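Local coordinates for putative vitamin-B12 independent methionine synthase family protein (Listeria monocytogenes, PDB 1YPX) that probably transfers a methyl group from a methylated folate to homocysteine, as in the zinc-dependent, cobalamin-independent methionine synthase family, at residues 59-64 against 125-130. Residues are numbered along the deposited sequence; the frame is centred on the assembly and turned at random.
Sequences KSITDG and EAVGDN
Ile61, on the short strand 60-61, faces Val127 in the last turn of helix 116-127 with their CA atoms 6.7 Å apart, while Lys59 and Asn130 pair more loosely, CA to CA 8.2 Å. No hydrogen bond joins the two segments, so apolar packing carries the contact. It rests on a methyl against a methyl: CG2 of Ile61 lies 3.8 Å from CG2 of Val127, and the same valine methyl sits 4.0 Å from Ile61 CB. The two branched side chains run alongside each other, pointing opposite ways, and so meet flank to flank. Ile61 turns CG1 to the backbone N side (chi1 -76°), which leaves CG2 anti to that nitrogen and directed at the valine. Val50, Gln53 and Lys54 of helix 35-56 also touch Ile61, and Val127 rests on Ala133, so both residues are buried. At the edge, the extended Lys59 chain bends at its end and brings NZ to 4.4 Å from Asn130 O, a loose approach. Just past Ile61, Thr62 OG1 accepts from Gly64 N at 3.2 Å in an ST turn. The helix stops at Val127, Gly128 leaves helical geometry with positive phi, and the chain runs on to strand 132-138. That strand runs parallel to 60-61 and hydrogen-bonds to it through Val132 and Lys134. Helix 116-127 thus packs its C-terminal end on one strand just before feeding into the neighbouring one, a beta-alpha-beta crossover of the TIM-barrel-like fold, though its long connection also holds helix 73-76 and strands 82-84, 103-106 and 108-110.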
loop_
_atom_site.group_PDB
_atom_site.type_symbol
_atom_site.label_atom_id
_atom_site.label_comp_id
_atom_site.label_asym_id
_atom_site.label_seq_id
_atom_site.Cartn_x
_atom_site.Cartn_y
_atom_site.Cartn_z
ATOM N N LYS A 59 -2.620 10.609 -11.226
ATOM C CA LYS A 59 -1.483 11.473 -10.946
ATOM C C LYS A 59 -0.393 10.614 -10.306
ATOM O O LYS A 59 0.800 10.781 -10.589
ATOM C CB LYS A 59 -1.882 12.624 -10.012
ATOM C CG LYS A 59 -0.800 13.692 -9.866
ATOM C CD LYS A 59 -1.268 14.883 -9.043
ATOM C CE LYS A 59 -0.298 16.073 -9.160
ATOM N NZ LYS A 59 -0.349 16.743 -10.503
ATOM N N SER A 60 -0.808 9.680 -9.455
ATOM C CA SER A 60 0.140 8.786 -8.815
ATOM C C SER A 60 0.283 7.580 -9.739
ATOM O O SER A 60 -0.718 7.045 -10.227
ATOM C CB SER A 60 -0.364 8.344 -7.437
ATOM O OG SER A 60 -1.389 7.378 -7.561
ATOM N N ILE A 61 1.528 7.174 -9.989
ATOM C CA ILE A 61 1.829 6.046 -10.871
ATOM C C ILE A 61 2.686 4.984 -10.155
ATOM O O ILE A 61 3.623 5.315 -9.420
ATOM C CB ILE A 61 2.557 6.551 -12.192
ATOM C CG1 ILE A 61 1.562 7.215 -13.165
ATOM C CG2 ILE A 61 3.159 5.394 -12.944
ATOM C CD1 ILE A 61 0.977 8.575 -12.736
ATOM N N THR A 62 2.349 3.710 -10.362
ATOM C CA THR A 62 3.080 2.593 -9.743
ATOM C C THR A 62 3.691 1.679 -10.798
ATOM O O THR A 62 3.630 1.963 -11.987
ATOM C CB THR A 62 2.150 1.711 -8.857
ATOM O OG1 THR A 62 1.152 1.086 -9.677
ATOM C CG2 THR A 62 1.469 2.548 -7.778
ATOM N N ASP A 63 4.288 0.579 -10.365
ATOM C CA ASP A 63 4.843 -0.334 -11.335
ATOM C C ASP A 63 3.942 -1.570 -11.358
ATOM O O ASP A 63 4.319 -2.636 -11.844
ATOM C CB ASP A 63 6.322 -0.662 -11.016
ATOM C CG ASP A 63 6.500 -1.608 -9.836
ATOM O OD1 ASP A 63 5.499 -2.014 -9.198
ATOM O OD2 ASP A 63 7.671 -1.945 -9.550
ATOM N N GLY A 64 2.734 -1.385 -10.827
ATOM C CA GLY A 64 1.730 -2.435 -10.775
ATOM C C GLY A 64 2.161 -3.685 -10.045
ATOM O O GLY A 64 1.514 -4.729 -10.155
ATOM N N GLU A 125 12.015 6.906 -13.078
ATOM C CA GLU A 125 12.496 7.298 -14.391
ATOM C C GLU A 125 11.344 7.447 -15.378
ATOM O O GLU A 125 11.209 8.481 -16.030
ATOM C CB GLU A 125 13.476 6.253 -14.927
ATOM C CG GLU A 125 13.773 6.404 -16.416
ATOM C CD GLU A 125 13.866 5.067 -17.151
ATOM O OE1 GLU A 125 12.945 4.223 -16.985
ATOM O OE2 GLU A 125 14.854 4.870 -17.910
ATOM N N ALA A 126 10.516 6.411 -15.477
ATOM C CA ALA A 126 9.387 6.400 -16.402
ATOM C C ALA A 126 8.228 7.335 -16.072
ATOM O O ALA A 126 7.471 7.717 -16.959
ATOM C CB ALA A 126 8.863 4.996 -16.530
ATOM N N VAL A 127 8.087 7.704 -14.802
ATOM C CA VAL A 127 6.995 8.567 -14.382
ATOM C C VAL A 127 7.156 10.004 -14.831
ATOM O O VAL A 127 6.212 10.612 -15.339
ATOM C CB VAL A 127 6.838 8.548 -12.862
ATOM C CG1 VAL A 127 5.739 9.520 -12.446
ATOM C CG2 VAL A 127 6.504 7.130 -12.402
ATOM N N GLY A 128 8.353 10.543 -14.642
ATOM C CA GLY A 128 8.607 11.913 -15.035
ATOM C C GLY A 128 8.430 12.903 -13.902
ATOM O O GLY A 128 8.294 12.523 -12.745
ATOM N N ASP A 129 8.419 14.186 -14.234
ATOM C CA ASP A 129 8.280 15.220 -13.227
ATOM C C ASP A 129 6.883 15.779 -13.179
ATOM O O ASP A 129 6.579 16.602 -12.319
ATOM C CB ASP A 129 9.269 16.351 -13.501
ATOM C CG ASP A 129 9.144 16.918 -14.922
ATOM O OD1 ASP A 129 9.925 17.849 -15.247
ATOM O OD2 ASP A 129 8.274 16.433 -15.702
ATOM N N ASN A 130 6.034 15.356 -14.110
ATOM C CA ASN A 130 4.651 15.838 -14.138
ATOM C C ASN A 130 3.703 14.905 -13.381
ATOM O O ASN A 130 2.488 15.101 -13.375
ATOM C CB ASN A 130 4.180 16.010 -15.590
ATOM C CG ASN A 130 4.445 17.411 -16.135
ATOM O OD1 ASN A 130 3.895 18.405 -15.630
ATOM N ND2 ASN A 130 5.290 17.501 -17.171
#